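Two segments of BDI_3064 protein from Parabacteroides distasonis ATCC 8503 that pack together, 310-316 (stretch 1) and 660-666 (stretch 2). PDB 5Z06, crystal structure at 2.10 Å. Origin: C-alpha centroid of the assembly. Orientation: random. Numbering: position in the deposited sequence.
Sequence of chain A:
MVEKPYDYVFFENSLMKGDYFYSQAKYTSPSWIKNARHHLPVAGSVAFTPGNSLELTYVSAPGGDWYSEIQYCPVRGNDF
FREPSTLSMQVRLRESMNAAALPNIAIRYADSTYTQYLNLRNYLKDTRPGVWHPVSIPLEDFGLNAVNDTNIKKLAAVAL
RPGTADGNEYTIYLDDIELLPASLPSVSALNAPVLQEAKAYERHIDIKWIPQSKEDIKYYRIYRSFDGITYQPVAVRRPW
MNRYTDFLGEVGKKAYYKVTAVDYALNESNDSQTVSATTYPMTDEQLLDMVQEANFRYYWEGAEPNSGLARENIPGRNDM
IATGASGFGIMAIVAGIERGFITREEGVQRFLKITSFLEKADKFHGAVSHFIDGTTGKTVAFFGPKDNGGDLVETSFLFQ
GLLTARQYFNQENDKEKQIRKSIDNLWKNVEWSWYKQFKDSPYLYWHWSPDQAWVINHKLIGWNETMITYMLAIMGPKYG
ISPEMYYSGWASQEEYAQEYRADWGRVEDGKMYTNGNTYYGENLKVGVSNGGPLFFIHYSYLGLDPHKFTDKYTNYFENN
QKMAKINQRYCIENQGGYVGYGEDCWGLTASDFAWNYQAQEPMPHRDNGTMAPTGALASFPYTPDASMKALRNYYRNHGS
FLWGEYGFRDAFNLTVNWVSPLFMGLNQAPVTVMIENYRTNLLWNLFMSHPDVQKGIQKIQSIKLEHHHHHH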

ATOM      1  N   ALA A 310       5.486 -10.023   6.216  1.00 26.42           N
ATOM      2  CA  ALA A 310       5.036  -8.919   5.409  1.00 26.60           C
ATOM      3  C   ALA A 310       4.901  -7.670   6.218  1.00 26.73           C
ATOM      4  O   ALA A 310       4.224  -7.650   7.230  1.00 25.99           O
ATOM      5  CB  ALA A 310       3.707  -9.237   4.750  1.00 25.66           C
ATOM      6  N   ARG A 311       5.516  -6.611   5.728  1.00 26.23           N
ATOM      7  CA  ARG A 311       5.308  -5.331   6.299  1.00 27.16           C
ATOM      8  C   ARG A 311       3.883  -4.861   6.053  1.00 26.28           C
ATOM      9  O   ARG A 311       3.258  -5.223   5.068  1.00 27.42           O
ATOM     10  CB  ARG A 311       6.358  -4.356   5.763  1.00 29.35           C
ATOM     11  CG  ARG A 311       7.687  -4.678   6.401  1.00 31.48           C
ATOM     12  CD  ARG A 311       8.708  -3.601   6.263  1.00 33.83           C
ATOM     13  NE  ARG A 311       9.599  -3.942   5.189  1.00 35.73           N
ATOM     14  CZ  ARG A 311      10.916  -4.133   5.259  1.00 31.75           C
ATOM     15  NH1 ARG A 311      11.627  -3.977   6.368  1.00 31.88           N
ATOM     16  NH2 ARG A 311      11.531  -4.452   4.141  1.00 29.87           N
ATOM     17  N   GLU A 312       3.363  -4.085   6.983  1.00 24.61           N
ATOM     18  CA  GLU A 312       2.060  -3.492   6.808  1.00 25.98           C
ATOM     19  C   GLU A 312       1.999  -2.739   5.491  1.00 26.28           C
ATOM     20  O   GLU A 312       1.040  -2.861   4.745  1.00 27.96           O
ATOM     21  CB  GLU A 312       1.749  -2.542   7.949  1.00 25.47           C
ATOM     22  CG  GLU A 312       0.502  -1.680   7.768  1.00 26.45           C
ATOM     23  CD  GLU A 312      -0.817  -2.418   7.787  1.00 26.90           C
ATOM     24  OE1 GLU A 312      -0.861  -3.663   7.614  1.00 27.76           O
ATOM     25  OE2 GLU A 312      -1.846  -1.720   7.993  1.00 27.16           O
ATOM     26  N   ASN A 313       3.019  -1.938   5.238  1.00 25.61           N
ATOM     27  CA  ASN A 313       3.091  -1.174   4.003  1.00 26.42           C
ATOM     28  C   ASN A 313       4.508  -0.684   3.799  1.00 25.32           C
ATOM     29  O   ASN A 313       5.275  -0.589   4.756  1.00 26.04           O
ATOM     30  CB  ASN A 313       2.113   0.027   4.002  1.00 26.29           C
ATOM     31  CG  ASN A 313       2.411   1.018   5.091  1.00 25.83           C
ATOM     32  OD1 ASN A 313       2.127   0.761   6.263  1.00 25.07           O
ATOM     33  ND2 ASN A 313       3.021   2.143   4.722  1.00 27.36           N
ATOM     34  N   ILE A 314       4.812  -0.366   2.545  1.00 25.98           N
ATOM     35  CA  ILE A 314       6.096   0.205   2.127  1.00 25.74           C
ATOM     36  C   ILE A 314       5.794   1.427   1.243  1.00 26.42           C
ATOM     37  O   ILE A 314       5.033   1.303   0.257  1.00 25.28           O
ATOM     38  CB  ILE A 314       6.942  -0.842   1.366  1.00 25.56           C
ATOM     39  CG1 ILE A 314       7.072  -2.137   2.207  1.00 25.34           C
ATOM     40  CG2 ILE A 314       8.312  -0.281   0.989  1.00 26.25           C
ATOM     41  CD1 ILE A 314       7.912  -3.233   1.551  1.00 24.21           C
ATOM     42  N   PRO A 315       6.333   2.599   1.582  1.00 25.92           N
ATOM     43  CA  PRO A 315       7.151   2.820   2.760  1.00 25.98           C
ATOM     44  C   PRO A 315       6.289   2.958   3.996  1.00 26.81           C
ATOM     45  O   PRO A 315       5.313   3.715   3.997  1.00 28.72           O
ATOM     46  CB  PRO A 315       7.841   4.136   2.458  1.00 26.76           C
ATOM     47  CG  PRO A 315       6.868   4.882   1.588  1.00 26.60           C
ATOM     48  CD  PRO A 315       6.197   3.828   0.771  1.00 27.54           C
ATOM     49  N   GLY A 316       6.641   2.218   5.038  1.00 26.34           N
ATOM     50  CA  GLY A 316       5.918   2.268   6.305  1.00 26.57           C
ATOM     51  C   GLY A 316       6.883   2.067   7.455  1.00 28.19           C
ATOM     52  O   GLY A 316       8.029   2.519   7.384  1.00 29.17           O
ATOM     53  N   SER A 660      -1.530   6.431  -4.742  1.00 26.28           N
ATOM     54  CA  SER A 660      -1.027   6.086  -3.450  1.00 26.43           C
ATOM     55  C   SER A 660       0.485   6.127  -3.442  1.00 27.97           C
ATOM     56  O   SER A 660       1.122   5.681  -4.401  1.00 26.11           O
ATOM     57  CB  SER A 660      -1.481   4.686  -3.086  1.00 25.59           C
ATOM     58  OG  SER A 660      -0.959   4.342  -1.855  1.00 25.94           O
ATOM     59  N   PRO A 661       1.077   6.654  -2.348  1.00 29.35           N
ATOM     60  CA  PRO A 661       2.542   6.603  -2.221  1.00 28.72           C
ATOM     61  C   PRO A 661       3.074   5.275  -1.703  1.00 28.38           C
ATOM     62  O   PRO A 661       4.260   5.170  -1.474  1.00 31.59           O
ATOM     63  CB  PRO A 661       2.836   7.714  -1.213  1.00 30.25           C
ATOM     64  CG  PRO A 661       1.596   7.793  -0.368  1.00 31.27           C
ATOM     65  CD  PRO A 661       0.438   7.287  -1.182  1.00 29.67           C
ATOM     66  N   LEU A 662       2.227   4.256  -1.541  1.00 27.81           N
ATOM     67  CA  LEU A 662       2.640   3.028  -0.882  1.00 27.14           C
ATOM     68  C   LEU A 662       2.199   1.783  -1.624  1.00 26.43           C
ATOM     69  O   LEU A 662       1.322   1.815  -2.503  1.00 24.99           O
ATOM     70  CB  LEU A 662       2.135   2.989   0.588  1.00 26.28           C
ATOM     71  CG  LEU A 662       0.666   3.244   0.927  1.00 26.97           C
ATOM     72  CD1 LEU A 662      -0.237   2.094   0.519  1.00 27.74           C
ATOM     73  CD2 LEU A 662       0.525   3.431   2.422  1.00 26.90           C
ATOM     74  N   PHE A 663       2.830   0.692  -1.228  1.00 24.95           N
ATOM     75  CA  PHE A 663       2.354  -0.630  -1.489  1.00 24.22           C
ATOM     76  C   PHE A 663       1.910  -1.199  -0.167  1.00 24.58           C
ATOM     77  O   PHE A 663       2.590  -1.044   0.864  1.00 24.54           O
ATOM     78  CB  PHE A 663       3.474  -1.468  -2.064  1.00 24.25           C
ATOM     79  CG  PHE A 663       4.027  -0.899  -3.312  1.00 24.50           C
ATOM     80  CD1 PHE A 663       3.406  -1.142  -4.518  1.00 25.11           C
ATOM     81  CD2 PHE A 663       5.138  -0.069  -3.269  1.00 24.23           C
ATOM     82  CE1 PHE A 663       3.896  -0.581  -5.677  1.00 27.15           C
ATOM     83  CE2 PHE A 663       5.641   0.480  -4.425  1.00 26.91           C
ATOM     84  CZ  PHE A 663       5.020   0.231  -5.632  1.00 26.09           C
ATOM     85  N   MET A 664       0.809  -1.916  -0.207  1.00 25.61           N
ATOM     86  CA  MET A 664       0.144  -2.351   1.011  1.00 27.53           C
ATOM     87  C   MET A 664       0.279  -3.859   1.101  1.00 26.95           C
ATOM     88  O   MET A 664      -0.003  -4.552   0.146  1.00 24.97           O
ATOM     89  CB  MET A 664      -1.313  -1.941   0.931  1.00 29.94           C
ATOM     90  CG  MET A 664      -2.039  -1.975   2.242  1.00 33.12           C
ATOM     91  SD  MET A 664      -1.577  -0.627   3.329  1.00 32.45           S
ATOM     92  CE  MET A 664      -2.466  -1.230   4.764  1.00 32.68           C
ATOM     93  N   GLY A 665       0.722  -4.346   2.260  1.00 26.68           N
ATOM     94  CA  GLY A 665       0.871  -5.786   2.519  1.00 25.72           C
ATOM     95  C   GLY A 665      -0.402  -6.562   2.272  1.00 25.87           C
ATOM     96  O   GLY A 665      -0.364  -7.678   1.731  1.00 26.53           O
ATOM     97  N   LEU A 666      -1.527  -5.986   2.686  1.00 23.91           N
ATOM     98  CA  LEU A 666      -2.814  -6.625   2.479  1.00 23.76           C
ATOM     99  C   LEU A 666      -3.196  -6.769   1.018  1.00 22.70           C
ATOM    100  O   LEU A 666      -3.965  -7.671   0.685  1.00 23.92           O
ATOM    101  CB  LEU A 666      -3.935  -5.826   3.155  1.00 24.99           C
ATOM    102  CG  LEU A 666      -4.112  -5.903   4.657  1.00 24.14           C
ATOM    103  CD1 LEU A 666      -5.173  -4.891   5.014  1.00 25.61           C
ATOM    104  CD2 LEU A 666      -4.548  -7.298   5.070  1.00 24.96           C
TER
HETATM  105  O   HOH W   1      -0.995  -4.320   4.999  1.00 26.11           O

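Residues more than 340 positions apart in the sequence meet here as a short antiparallel ladder, and the contact buries 393 Å² counting both sides. The register follows from the alpha-carbon spacings: Asn313 CA lies 4.4 Å from Met664 CA, and Ile314 CA lies 5.3 Å from Phe663 CA. The alternation of close and wide spacing is the usual signature of antiparallel strands, the narrow pair being non-hydrogen-bonded and the wide pair hydrogen-bonded. Ile314 and Phe663 bear this out with a reciprocal pair of bonds: Ile314 N donates to Phe663 O at 2.9 Å (166° at the hydrogen), and Phe663 N donates to Ile314 O at 2.7 Å (168°). Both angles are nearly linear, so the peptide groups are well aligned for bonding.

Glu312 has the most surface covered by the opposing stretch, 57 Å², and it extends the pairing beyond the two-residue strands. Its carbonyl accepts a third backbone bond, from Gly665 N to Glu312 O at 2.9 Å and 160°. Although its CA-to-CB bond points away from stretch 2, the side chain (chi1 t, chi2 p) curls so that its end comes nearer, placing Glu312 OE2 3.3 Å from Met664 CE. This is a contact between a carboxylate oxygen and a methyl group; OE2 finds its hydrogen bond elsewhere in the structure. Water 1 ties the same residue to the other stretch: it donates to Glu312 O at 2.5 Å and to Glu312 OE1 at 2.7 Å, and its oxygen accepts from Leu666 N at 2.9 Å. Backbone and carboxylate of Glu312 are thus joined through one water to an amide of stretch 2.

The absence of a side chain at Gly665 matters to this close approach. An ideal CB there would lie 2.4 Å from Arg311 O, a clash, and 3.3 Å from Glu312 O. With hydrogen alone, Gly665 CA can sit 3.5 Å from Arg311 O in a CA-H...O contact with an angle of 137°.

Asn313, with 49 Å² covered, shares a sheet face with Met664. Asn313 CB packs 3.8 Å from Met664 SD, while Asn313 ND2 comes 3.6 Å from Leu662 CD2; that nitrogen is hydrogen-bonded elsewhere in the structure. At the backbone, Asn313 CA lies 3.2 Å from Phe663 O, with an angle of 124° at the hydrogen, so the carbonyl that accepts from Ile314 N also receives a CA-H...O contact.

Ile314, covered by 45 Å², and Phe663 place their side chains on the other face. Ile314 O serves a similar double role: besides accepting from Phe663 N, it lies 3.2 Å from Leu662 CA in a CA-H...O contact (123°). Beyond it, the chain passes through a cis peptide into Pro315, whose CD lies 4.2 Å from Leu662 CB, an apolar contact, and 3.3 Å from Pro661 O. Within stretch 2, Leu662 N donates to Ser660 OG at 3.2 Å (159°), bonding the approach to the strand to itself.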